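Local structure of transcriptional regulator, LYSR family (Neisseria meningitidis, 4AB5) at residues Val83-Pro88 against Gly152-Pro157; Lys95-Ala100 against His172-Ala177; Glu106-Tyr111 against Pro132-Ser137; Gln145-Arg150 against Gly168-Arg173. The protein probably controls transcription of methionine biosynthesis genes as a MetR-like LysR-family DNA-binding regulator, of which this chain is the regulatory domain. All blocks are in the same frame, centred on the assembly; numbering follows the deposited sequence.

How the contacts relate
All four contacts build one α/β half of the regulatory domain, around the sheet that holds strands 72-86, 154-157, 171-189 and 97-98. Contact 1 sits between the others. The centres of contact 1 and contact 4 are about 7 Å apart, and contact 4 brings the helix side and the start of strand 171-189. Contact 2, about 10 Å from contact 1 between centres, extends the sheet beyond that strand, and the two share the bond from R173 N to G84 O (2.8 Å). Contact 3, about 11 Å from contact 1, centre to centre, joins through I153, whose O lies 2.7 Å from I109 N. Contacts 2 and 3 do not touch, while contacts 3 and 4 meet where I109 packs on L146 and V147.

Contact 1 (Val83-Pro88 against Gly152-Pro157); sequences VGICAP and GIAALP
I85 forms the apolar centre of this strand pair. Its chi1 of 60° puts CG1 between the backbone N and the carbonyl carbon, which sends the chain across to A154, where CG1 lies 3.8 Å from CB. Beyond it, CD1 meets CD1 of L156 at 3.9 Å, the two branched chains crossing obliquely. V83, I85, A154 and L156 share one face, and I144, V147 and V161 of helices 140-148 and 158-166 cover it; a small alanine suits the place beside the isoleucine, directly across the strand pair. On the other face G84 pairs with A155 at a CA-CA distance of 4.5 Å, and the absence of a side chain on G84 allows W98 to lie against its CA.

Four backbone bonds tie the strands in antiparallel register. V83 N reaches L156 O and I85 N reaches A154 O, while L156 N returns to V83 O. The last, A154 N to I85 O, is the longest at 3.2 Å. Past it, one water accepts from A87 N and donates to G152 O (2.8 Å), continuing the pairing where the strands part. This is antiparallel pairing within the mixed, helix-flanked sheet of the periplasmic-binding-protein-like fold of LysR regulatory domains.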
loop_
_atom_site.group_PDB
_atom_site.type_symbol
_atom_site.label_atom_id
_atom_site.label_comp_id
_atom_site.label_asym_id
_atom_site.label_seq_id
_atom_site.Cartn_x
_atom_site.Cartn_y
_atom_site.Cartn_z
ATOM N N VAL B 83 16.321 -2.954 -9.278
ATOM C CA VAL B 83 16.841 -1.820 -10.036
ATOM C C VAL B 83 16.841 -0.572 -9.182
ATOM O O VAL B 83 15.975 -0.412 -8.315
ATOM C CB VAL B 83 16.145 -1.606 -11.413
ATOM C CG1 VAL B 83 16.369 -2.800 -12.340
ATOM C CG2 VAL B 83 14.652 -1.296 -11.266
ATOM N N GLY B 84 17.830 0.283 -9.421
ATOM C CA GLY B 84 17.949 1.566 -8.752
ATOM C C GLY B 84 17.115 2.574 -9.513
ATOM O O GLY B 84 17.119 2.574 -10.746
ATOM N N ILE B 85 16.340 3.397 -8.795
ATOM C CA ILE B 85 15.517 4.436 -9.411
ATOM C C ILE B 85 15.886 5.813 -8.921
ATOM O O ILE B 85 16.128 6.006 -7.727
ATOM C CB ILE B 85 13.981 4.172 -9.361
ATOM C CG1 ILE B 85 13.438 4.037 -7.909
ATOM C CG2 ILE B 85 13.610 2.968 -10.228
ATOM C CD1 ILE B 85 11.940 4.369 -7.721
ATOM N N CYS B 86 15.958 6.760 -9.854
ATOM C CA CYS B 86 16.223 8.179 -9.598
ATOM C C CYS B 86 15.371 9.014 -10.563
ATOM O O CYS B 86 14.810 8.465 -11.509
ATOM C CB CYS B 86 17.713 8.510 -9.705
ATOM S SG CYS B 86 18.371 8.478 -11.392
ATOM N N ALA B 87 15.247 10.320 -10.320
ATOM C CA ALA B 87 14.490 11.211 -11.200
ATOM C C ALA B 87 15.286 11.373 -12.507
ATOM O O ALA B 87 16.516 11.265 -12.461
ATOM C CB ALA B 87 14.294 12.565 -10.535
ATOM N N PRO B 88 14.641 11.613 -13.678
ATOM C CA PRO B 88 15.415 11.757 -14.930
ATOM C C PRO B 88 16.519 12.829 -14.910
ATOM O O PRO B 88 17.517 12.677 -15.604
ATOM C CB PRO B 88 14.338 12.067 -15.971
ATOM C CG PRO B 88 13.089 11.488 -15.402
ATOM C CD PRO B 88 13.193 11.750 -13.936
ATOM N N GLY B 152 15.127 11.756 -3.011
ATOM C CA GLY B 152 16.041 10.649 -2.768
ATOM C C GLY B 152 16.048 9.659 -3.912
ATOM O O GLY B 152 15.526 9.948 -4.998
ATOM N N ILE B 153 16.681 8.496 -3.675
ATOM C CA ILE B 153 16.766 7.364 -4.610
ATOM C C ILE B 153 16.202 6.102 -3.946
ATOM O O ILE B 153 16.016 6.092 -2.730
ATOM C CB ILE B 153 18.199 7.164 -5.184
ATOM C CG1 ILE B 153 19.245 6.865 -4.071
ATOM C CG2 ILE B 153 18.616 8.357 -6.078
ATOM C CD1 ILE B 153 20.557 6.295 -4.564
ATOM N N ALA B 154 15.913 5.050 -4.729
ATOM C CA ALA B 154 15.374 3.798 -4.188
ATOM C C ALA B 154 15.816 2.595 -4.994
ATOM O O ALA B 154 16.319 2.751 -6.102
ATOM C CB ALA B 154 13.850 3.852 -4.150
ATOM N N ALA B 155 15.633 1.391 -4.423
ATOM C CA ALA B 155 15.893 0.102 -5.059
ATOM C C ALA B 155 14.574 -0.661 -5.043
ATOM O O ALA B 155 13.998 -0.894 -3.974
ATOM C CB ALA B 155 16.961 -0.675 -4.305
ATOM N N LEU B 156 14.061 -0.989 -6.227
ATOM C CA LEU B 156 12.789 -1.694 -6.348
ATOM C C LEU B 156 12.851 -2.775 -7.422
ATOM O O LEU B 156 13.684 -2.655 -8.321
ATOM C CB LEU B 156 11.646 -0.700 -6.658
ATOM C CG LEU B 156 11.173 0.212 -5.523
ATOM C CD1 LEU B 156 10.276 1.303 -6.062
ATOM C CD2 LEU B 156 10.459 -0.574 -4.427
ATOM N N PRO B 157 11.996 -3.831 -7.366
ATOM C CA PRO B 157 12.021 -4.844 -8.437
ATOM C C PRO B 157 11.734 -4.185 -9.786
ATOM O O PRO B 157 10.962 -3.228 -9.842
ATOM C CB PRO B 157 10.873 -5.792 -8.059
ATOM C CG PRO B 157 10.641 -5.575 -6.610
ATOM C CD PRO B 157 10.952 -4.139 -6.362
HETATM O O HOH W 1 15.676 11.273 -7.458
#

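Contact 2 (Lys95-Ala100 against His172-Ala177); sequences KNVWTA and HRQITA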
loop_
_atom_site.group_PDB
_atom_site.type_symbol
_atom_site.label_atom_id
_atom_site.label_comp_id
_atom_site.label_asym_id
_atom_site.label_seq_id
_atom_site.Cartn_x
_atom_site.Cartn_y
_atom_site.Cartn_z
ATOM N N LYS B 95 25.112 7.783 -14.794
ATOM C CA LYS B 95 25.800 6.507 -14.611
ATOM C C LYS B 95 24.878 5.361 -15.014
ATOM O O LYS B 95 23.742 5.300 -14.543
ATOM C CB LYS B 95 26.238 6.318 -13.147
ATOM C CG LYS B 95 27.337 7.260 -12.679
ATOM C CD LYS B 95 28.000 6.787 -11.379
ATOM C CE LYS B 95 29.178 5.870 -11.624
ATOM N NZ LYS B 95 29.924 5.565 -10.377
ATOM N N ASN B 96 25.365 4.449 -15.872
ATOM C CA ASN B 96 24.599 3.268 -16.298
ATOM C C ASN B 96 24.518 2.250 -15.163
ATOM O O ASN B 96 23.487 1.607 -14.986
ATOM C CB ASN B 96 25.226 2.615 -17.536
ATOM C CG ASN B 96 24.794 3.184 -18.878
ATOM O OD1 ASN B 96 25.408 2.901 -19.910
ATOM N ND2 ASN B 96 23.717 3.961 -18.917
ATOM N N VAL B 97 25.607 2.118 -14.395
ATOM C CA VAL B 97 25.720 1.197 -13.267
ATOM C C VAL B 97 26.039 1.995 -11.987
ATOM O O VAL B 97 26.950 2.825 -11.998
ATOM C CB VAL B 97 26.786 0.095 -13.550
ATOM C CG1 VAL B 97 26.957 -0.836 -12.357
ATOM C CG2 VAL B 97 26.444 -0.705 -14.803
ATOM N N TRP B 98 25.306 1.730 -10.890
ATOM C CA TRP B 98 25.548 2.378 -9.602
ATOM C C TRP B 98 26.363 1.460 -8.699
ATOM O O TRP B 98 25.932 0.341 -8.404
ATOM C CB TRP B 98 24.233 2.759 -8.903
ATOM C CG TRP B 98 23.366 3.739 -9.640
ATOM C CD1 TRP B 98 23.680 4.432 -10.773
ATOM C CD2 TRP B 98 22.046 4.160 -9.267
ATOM N NE1 TRP B 98 22.635 5.250 -11.135
ATOM C CE2 TRP B 98 21.624 5.113 -10.220
ATOM C CE3 TRP B 98 21.181 3.834 -8.207
ATOM C CZ2 TRP B 98 20.358 5.712 -10.172
ATOM C CZ3 TRP B 98 19.942 4.457 -8.140
ATOM C CH2 TRP B 98 19.540 5.378 -9.116
ATOM N N THR B 99 27.552 1.922 -8.275
ATOM C CA THR B 99 28.414 1.170 -7.353
ATOM C C THR B 99 27.875 1.434 -5.940
ATOM O O THR B 99 27.130 2.399 -5.755
ATOM C CB THR B 99 29.895 1.631 -7.476
ATOM O OG1 THR B 99 30.016 2.993 -7.064
ATOM C CG2 THR B 99 30.464 1.460 -8.879
ATOM N N ALA B 100 28.263 0.621 -4.948
ATOM C CA ALA B 100 27.860 0.802 -3.547
ATOM C C ALA B 100 28.182 2.232 -3.051
ATOM O O ALA B 100 27.353 2.855 -2.378
ATOM C CB ALA B 100 28.557 -0.228 -2.671
ATOM N N HIS B 172 15.556 3.938 -14.587
ATOM C CA HIS B 172 16.103 2.817 -13.831
ATOM C C HIS B 172 17.533 2.542 -14.213
ATOM O O HIS B 172 17.915 2.742 -15.375
ATOM C CB HIS B 172 15.205 1.565 -13.886
ATOM C CG HIS B 172 15.287 0.793 -15.161
ATOM N ND1 HIS B 172 15.941 -0.430 -15.221
ATOM C CD2 HIS B 172 14.777 1.078 -16.383
ATOM C CE1 HIS B 172 15.818 -0.837 -16.474
ATOM N NE2 HIS B 172 15.113 0.032 -17.207
ATOM N N ARG B 173 18.343 2.143 -13.217
ATOM C CA ARG B 173 19.765 1.855 -13.400
ATOM C C ARG B 173 20.170 0.582 -12.684
ATOM O O ARG B 173 19.581 0.222 -11.660
ATOM C CB ARG B 173 20.651 3.033 -12.932
ATOM C CG ARG B 173 20.412 4.367 -13.645
ATOM C CD ARG B 173 20.823 4.310 -15.097
ATOM N NE ARG B 173 20.711 5.600 -15.768
ATOM C CZ ARG B 173 19.687 5.961 -16.533
ATOM N NH1 ARG B 173 18.652 5.147 -16.696
ATOM N NH2 ARG B 173 19.687 7.141 -17.137
ATOM N N GLN B 174 21.207 -0.080 -13.216
ATOM C CA GLN B 174 21.751 -1.308 -12.662
ATOM C C GLN B 174 22.485 -1.029 -11.349
ATOM O O GLN B 174 23.309 -0.119 -11.288
ATOM C CB GLN B 174 22.673 -1.972 -13.686
ATOM C CG GLN B 174 23.234 -3.298 -13.224
ATOM C CD GLN B 174 23.876 -4.044 -14.348
ATOM O OE1 GLN B 174 24.925 -3.672 -14.871
ATOM N NE2 GLN B 174 23.260 -5.136 -14.717
ATOM N N ILE B 175 22.173 -1.807 -10.305
ATOM C CA ILE B 175 22.828 -1.691 -9.003
ATOM C C ILE B 175 23.978 -2.691 -9.018
ATOM O O ILE B 175 23.721 -3.897 -8.969
ATOM C CB ILE B 175 21.857 -1.959 -7.815
ATOM C CG1 ILE B 175 20.783 -0.869 -7.711
ATOM C CG2 ILE B 175 22.633 -2.113 -6.484
ATOM C CD1 ILE B 175 19.600 -1.245 -6.832
ATOM N N THR B 176 25.242 -2.197 -9.096
ATOM C CA THR B 176 26.454 -3.034 -9.084
ATOM C C THR B 176 26.764 -3.667 -10.459
ATOM O O THR B 176 25.846 -3.894 -11.256
ATOM C CB THR B 176 26.435 -3.961 -7.825
ATOM O OG1 THR B 176 27.153 -3.339 -6.765
ATOM C CG2 THR B 176 26.889 -5.394 -8.080
ATOM N N ALA B 177 28.058 -3.896 -10.751
ATOM C CA ALA B 177 28.520 -4.506 -12.003
ATOM C C ALA B 177 27.904 -5.908 -12.226
ATOM O O ALA B 177 27.567 -6.264 -13.361
ATOM C CB ALA B 177 30.038 -4.586 -12.015
#
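R173 and W98 carry this contact, each with CG anti to the carbonyl carbon and beside the backbone N. From there the R173 chain passes obliquely over one face of the indole: CB stands 3.7 Å from the centroid of the W98 five-membered ring, 23° off its normal, a CH-pi contact, and CG lies beside NE1. A bend at chi2 (-67°) then carries the guanidinium off the indole, its plane 56° from the ring, so that it is the methylenes, not the guanidinium, that lie on the indole. Two carbonyls take hydrogen bonds from the charged end: R173 NH1 donates to H172 O at 2.8 Å and NH2 to A93 O. K95 O lies at the guanidinium edge, near its plane. W98 NE1 itself donates to L92 O.

The backbones run parallel, V97 beside Q174 and W98 beside I175. W98 N meets Q174 O at 2.8 Å almost along the C=O axis, and T176 N gives a 2.7 Å bond to W98 O; the bond from Q174 N to N96 O is weak. On the face away from W98, V97 CG1 and Q174 CG are each anti to the backbone N, and Q174 is extended beyond CG, which sets the chains side by side with V97 CG2 3.3 Å from Q174 OE1. This more open face suits a polar tip. Arginine thus serves two chemistries, greasy stem on indole and charged tip among carbonyls, whose dipoles would be expected to stabilise its positive charge.

Contact 3 (Glu106-Tyr111 against Pro132-Ser137); sequences ETLITY and PPRRHS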
loop_
_atom_site.group_PDB
_atom_site.type_symbol
_atom_site.label_atom_id
_atom_site.label_comp_id
_atom_site.label_asym_id
_atom_site.label_seq_id
_atom_site.Cartn_x
_atom_site.Cartn_y
_atom_site.Cartn_z
ATOM N N GLU B 106 23.522 10.284 -1.134
ATOM C CA GLU B 106 22.098 10.205 -1.436
ATOM C C GLU B 106 21.200 9.716 -0.302
ATOM O O GLU B 106 21.600 8.842 0.463
ATOM C CB GLU B 106 21.895 9.312 -2.676
ATOM C CG GLU B 106 21.939 10.017 -4.031
ATOM C CD GLU B 106 23.231 10.640 -4.510
ATOM O OE1 GLU B 106 24.149 9.877 -4.886
ATOM O OE2 GLU B 106 23.274 11.885 -4.645
ATOM N N THR B 107 19.950 10.238 -0.253
ATOM C CA THR B 107 18.892 9.825 0.676
ATOM C C THR B 107 18.275 8.562 0.061
ATOM O O THR B 107 17.926 8.568 -1.119
ATOM C CB THR B 107 17.853 10.977 0.865
ATOM O OG1 THR B 107 18.440 12.022 1.639
ATOM C CG2 THR B 107 16.563 10.524 1.551
ATOM N N LEU B 108 18.157 7.483 0.842
ATOM C CA LEU B 108 17.585 6.229 0.371
ATOM C C LEU B 108 16.129 6.086 0.837
ATOM O O LEU B 108 15.851 6.167 2.035
ATOM C CB LEU B 108 18.455 5.024 0.819
ATOM C CG LEU B 108 18.114 3.628 0.225
ATOM C CD1 LEU B 108 18.320 3.582 -1.292
ATOM C CD2 LEU B 108 18.929 2.547 0.888
ATOM N N ILE B 109 15.205 5.909 -0.116
ATOM C CA ILE B 109 13.780 5.719 0.177
ATOM C C ILE B 109 13.461 4.227 0.167
ATOM O O ILE B 109 13.730 3.543 -0.819
ATOM C CB ILE B 109 12.837 6.592 -0.699
ATOM C CG1 ILE B 109 13.355 8.049 -0.767
ATOM C CG2 ILE B 109 11.390 6.542 -0.159
ATOM C CD1 ILE B 109 12.936 8.798 -1.941
ATOM N N THR B 110 13.009 3.707 1.322
ATOM C CA THR B 110 12.712 2.285 1.538
ATOM C C THR B 110 11.370 2.108 2.259
ATOM O O THR B 110 10.761 3.089 2.690
ATOM C CB THR B 110 13.821 1.628 2.426
ATOM O OG1 THR B 110 13.647 2.003 3.796
ATOM C CG2 THR B 110 15.246 1.942 1.976
ATOM N N TYR B 111 10.960 0.840 2.462
ATOM C CA TYR B 111 9.787 0.484 3.261
ATOM C C TYR B 111 10.198 0.602 4.740
ATOM O O TYR B 111 11.396 0.487 5.030
ATOM C CB TYR B 111 9.273 -0.921 2.912
ATOM C CG TYR B 111 8.839 -1.027 1.470
ATOM C CD1 TYR B 111 7.685 -0.390 1.019
ATOM C CD2 TYR B 111 9.612 -1.709 0.536
ATOM C CE1 TYR B 111 7.292 -0.462 -0.318
ATOM C CE2 TYR B 111 9.232 -1.783 -0.808
ATOM C CZ TYR B 111 8.070 -1.157 -1.229
ATOM O OH TYR B 111 7.688 -1.223 -2.547
ATOM N N PRO B 132 23.487 5.135 4.190
ATOM C CA PRO B 132 23.038 6.464 3.737
ATOM C C PRO B 132 21.839 7.028 4.519
ATOM O O PRO B 132 21.155 6.244 5.185
ATOM C CB PRO B 132 22.668 6.219 2.267
ATOM C CG PRO B 132 22.298 4.799 2.204
ATOM C CD PRO B 132 23.200 4.100 3.172
ATOM N N PRO B 133 21.542 8.362 4.447
ATOM C CA PRO B 133 20.337 8.889 5.129
ATOM C C PRO B 133 19.088 8.213 4.568
ATOM O O PRO B 133 19.038 7.898 3.381
ATOM C CB PRO B 133 20.339 10.386 4.785
ATOM C CG PRO B 133 21.708 10.675 4.315
ATOM C CD PRO B 133 22.235 9.428 3.699
ATOM N N ARG B 134 18.120 7.926 5.438
ATOM C CA ARG B 134 16.928 7.198 5.050
ATOM C C ARG B 134 15.676 8.025 5.131
ATOM O O ARG B 134 15.578 8.956 5.931
ATOM C CB ARG B 134 16.778 5.902 5.876
ATOM C CG ARG B 134 18.038 5.049 6.001
ATOM C CD ARG B 134 18.396 4.312 4.726
ATOM N NE ARG B 134 18.874 2.953 5.003
ATOM C CZ ARG B 134 20.129 2.660 5.306
ATOM N NH1 ARG B 134 21.039 3.617 5.388
ATOM N NH2 ARG B 134 20.485 1.408 5.535
ATOM N N ARG B 135 14.713 7.645 4.293
ATOM C CA ARG B 135 13.367 8.189 4.154
ATOM C C ARG B 135 12.486 6.934 4.016
ATOM O O ARG B 135 12.919 5.969 3.382
ATOM C CB ARG B 135 13.303 9.079 2.907
ATOM C CG ARG B 135 12.025 9.890 2.761
ATOM C CD ARG B 135 12.117 11.264 3.393
ATOM N NE ARG B 135 10.792 11.887 3.449
ATOM C CZ ARG B 135 10.380 12.875 2.661
ATOM N NH1 ARG B 135 11.205 13.410 1.767
ATOM N NH2 ARG B 135 9.154 13.358 2.784
ATOM N N HIS B 136 11.311 6.904 4.672
ATOM C CA HIS B 136 10.452 5.706 4.670
ATOM C C HIS B 136 9.038 5.935 4.198
ATOM O O HIS B 136 8.462 7.001 4.419
ATOM C CB HIS B 136 10.397 5.045 6.059
ATOM C CG HIS B 136 11.728 4.796 6.683
ATOM N ND1 HIS B 136 12.560 3.798 6.220
ATOM C CD2 HIS B 136 12.313 5.402 7.742
ATOM C CE1 HIS B 136 13.620 3.826 7.007
ATOM N NE2 HIS B 136 13.522 4.786 7.928
ATOM N N SER B 137 8.457 4.896 3.597
ATOM C CA SER B 137 7.073 4.881 3.134
ATOM C C SER B 137 6.566 3.445 3.049
ATOM O O SER B 137 7.276 2.562 2.571
ATOM C CB SER B 137 6.937 5.573 1.778
ATOM O OG SER B 137 5.577 5.650 1.388
HETATM O O HOH W 2 15.943 2.348 5.749
#
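Strands 108-110 and 134-136 are the two parallel strands of a β-α-β unit, with helix 119-125 in the connection. L108 N donates to P133 O at 2.7 Å, and L108 O takes R135 N; T110 N then reaches R135 O, and S137 N comes to T110 O at 3.1 Å. P133 can lend only its carbonyl, which is all this end of the pairing asks of it.

Side chains follow the register. I109 and R135 lie alongside each other on one face, where R135 CB sits 3.8 Å from I109 CG1 and meets T107 CG2 as well. The R135 chain starts anti to the backbone N and bends at chi2, so its tip turns outward to a salt bridge with D40 of the second subunit. On the other face L108 runs beside R134, its CD2 over one face of the guanidinium.

Next to them, T110 OG1 takes the crowded position between N and the carbonyl carbon (chi1 76°). H136 ND1, with OG1 close to its ring plane, donates to it at 3.2 Å; OG1 in turn donates to Y111 O at 3.0 Å. A water donates to OG1 too, so three bonds fix the hydroxyl. Farther out, D115 pairs with R134 NH2, while R134 NH1 donates in the guanidinium plane to a lone pair of P132 O, 2.6 Å away.

Contact 4 (Gln145-Arg150 against Gly168-Arg173); sequences QLVASR and GYVVHR
A Schellman motif ends helix 140-148, and the helix's last turn packs on the residues that lead into strand 171-189 in this α/β subdomain. R150, at a positive phi of 62°, is the C-prime residue, and its N reaches back to V147 O at 2.9 Å. The opposing segment begins the same way, since G168, also at positive phi, closes helix 158-166 with another Schellman motif; glycine accepts that backbone easily.

V147 and A148 both point at the other segment. V147 CG1, anti to its backbone N, meets V170 CG1 at 3.6 Å, the two short branched chains crossing at about a right angle. A148 sets its methyl against the carbonyl oxygen of Y169, with CB 3.3 Å from Y169 O and 4.0 Å from Y169 CB. A residue this small lets the backbones draw close, and A148 and Y169 have CA atoms 5.2 Å apart.

Toward the second subunit, Q145, bent at chi2 (-54°), sets NE2 over one face of the Y169 ring, displaced toward the rim beside CE2. Amide and ring planes stand nearly perpendicular, 82° apart. The other end of that amide, OE1, accepts a hydrogen bond from R31 of the second subunit, which also packs on A148 and Y169, so the glutamine faces the dimer partner. One turn on, S149 OG donates to Q145 O at 2.7 Å, in the carbonyl plane.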
loop_
_atom_site.group_PDB
_atom_site.type_symbol
_atom_site.label_atom_id
_atom_site.label_comp_id
_atom_site.label_asym_id
_atom_site.label_seq_id
_atom_site.Cartn_x
_atom_site.Cartn_y
_atom_site.Cartn_z
ATOM N N GLN B 145 6.864 8.788 -6.276
ATOM C CA GLN B 145 6.640 10.249 -6.330
ATOM C C GLN B 145 7.703 11.046 -5.597
ATOM O O GLN B 145 8.046 12.131 -6.034
ATOM C CB GLN B 145 5.229 10.649 -5.876
ATOM C CG GLN B 145 4.107 10.177 -6.802
ATOM C CD GLN B 145 4.267 10.577 -8.252
ATOM O OE1 GLN B 145 4.665 11.693 -8.582
ATOM N NE2 GLN B 145 3.917 9.676 -9.148
ATOM N N LEU B 146 8.246 10.483 -4.505
ATOM C CA LEU B 146 9.324 11.077 -3.721
ATOM C C LEU B 146 10.637 11.030 -4.522
ATOM O O LEU B 146 11.369 12.025 -4.562
ATOM C CB LEU B 146 9.479 10.348 -2.377
ATOM C CG LEU B 146 8.458 10.671 -1.288
ATOM C CD1 LEU B 146 8.644 9.753 -0.114
ATOM C CD2 LEU B 146 8.547 12.119 -0.839
ATOM N N VAL B 147 10.899 9.893 -5.201
ATOM C CA VAL B 147 12.074 9.718 -6.062
ATOM C C VAL B 147 11.999 10.734 -7.238
ATOM O O VAL B 147 12.957 11.474 -7.467
ATOM C CB VAL B 147 12.270 8.237 -6.524
ATOM C CG1 VAL B 147 13.402 8.117 -7.531
ATOM C CG2 VAL B 147 12.545 7.313 -5.338
ATOM N N ALA B 148 10.831 10.811 -7.913
ATOM C CA ALA B 148 10.548 11.711 -9.045
ATOM C C ALA B 148 10.702 13.198 -8.704
ATOM O O ALA B 148 11.036 14.004 -9.580
ATOM C CB ALA B 148 9.155 11.442 -9.584
ATOM N N SER B 149 10.451 13.558 -7.432
ATOM C CA SER B 149 10.545 14.929 -6.909
ATOM C C SER B 149 11.966 15.231 -6.391
ATOM O O SER B 149 12.187 16.277 -5.772
ATOM C CB SER B 149 9.510 15.142 -5.808
ATOM O OG SER B 149 8.199 14.856 -6.274
ATOM N N ARG B 150 12.930 14.313 -6.673
ATOM C CA ARG B 150 14.347 14.376 -6.282
ATOM C C ARG B 150 14.555 14.386 -4.764
ATOM O O ARG B 150 15.536 14.944 -4.273
ATOM C CB ARG B 150 15.094 15.525 -7.001
ATOM C CG ARG B 150 15.413 15.227 -8.461
ATOM C CD ARG B 150 16.291 16.279 -9.114
ATOM N NE ARG B 150 17.662 16.264 -8.585
ATOM C CZ ARG B 150 18.660 17.008 -9.050
ATOM N NH1 ARG B 150 18.466 17.833 -10.071
ATOM N NH2 ARG B 150 19.862 16.935 -8.495
ATOM N N GLY B 168 7.210 8.575 -17.213
ATOM C CA GLY B 168 8.352 9.483 -17.145
ATOM C C GLY B 168 8.755 9.958 -15.759
ATOM O O GLY B 168 9.603 10.851 -15.636
ATOM N N TYR B 169 8.172 9.358 -14.703
ATOM C CA TYR B 169 8.456 9.726 -13.314
ATOM C C TYR B 169 9.917 9.469 -12.930
ATOM O O TYR B 169 10.563 10.324 -12.329
ATOM C CB TYR B 169 7.532 8.958 -12.331
ATOM C CG TYR B 169 6.041 9.158 -12.505
ATOM C CD1 TYR B 169 5.526 10.370 -12.955
ATOM C CD2 TYR B 169 5.138 8.170 -12.129
ATOM C CE1 TYR B 169 4.156 10.571 -13.087
ATOM C CE2 TYR B 169 3.764 8.364 -12.242
ATOM C CZ TYR B 169 3.276 9.569 -12.716
ATOM O OH TYR B 169 1.921 9.774 -12.842
ATOM N N VAL B 170 10.417 8.272 -13.245
ATOM C CA VAL B 170 11.758 7.832 -12.873
ATOM C C VAL B 170 12.485 7.180 -14.054
ATOM O O VAL B 170 11.882 6.899 -15.095
ATOM C CB VAL B 170 11.699 6.853 -11.646
ATOM C CG1 VAL B 170 11.206 7.547 -10.380
ATOM C CG2 VAL B 170 10.860 5.601 -11.945
ATOM N N VAL B 171 13.787 6.933 -13.866
ATOM C CA VAL B 171 14.649 6.198 -14.790
ATOM C C VAL B 171 15.218 5.061 -13.958
ATOM O O VAL B 171 15.288 5.189 -12.730
ATOM C CB VAL B 171 15.742 7.049 -15.500
ATOM C CG1 VAL B 171 15.124 8.100 -16.418
ATOM C CG2 VAL B 171 16.708 7.693 -14.515
ATOM N N HIS B 172 15.556 3.938 -14.587
ATOM C CA HIS B 172 16.103 2.817 -13.831
ATOM C C HIS B 172 17.533 2.542 -14.213
ATOM O O HIS B 172 17.915 2.742 -15.375
ATOM C CB HIS B 172 15.205 1.565 -13.886
ATOM C CG HIS B 172 15.287 0.793 -15.161
ATOM N ND1 HIS B 172 15.941 -0.430 -15.221
ATOM C CD2 HIS B 172 14.777 1.078 -16.383
ATOM C CE1 HIS B 172 15.818 -0.837 -16.474
ATOM N NE2 HIS B 172 15.113 0.032 -17.207
ATOM N N ARG B 173 18.343 2.143 -13.217
ATOM C CA ARG B 173 19.765 1.855 -13.400
ATOM C C ARG B 173 20.170 0.582 -12.684
ATOM O O ARG B 173 19.581 0.222 -11.660
ATOM C CB ARG B 173 20.651 3.033 -12.932
ATOM C CG ARG B 173 20.412 4.367 -13.645
ATOM C CD ARG B 173 20.823 4.310 -15.097
ATOM N NE ARG B 173 20.711 5.600 -15.768
ATOM C CZ ARG B 173 19.687 5.961 -16.533
ATOM N NH1 ARG B 173 18.652 5.147 -16.696
ATOM N NH2 ARG B 173 19.687 7.141 -17.137
#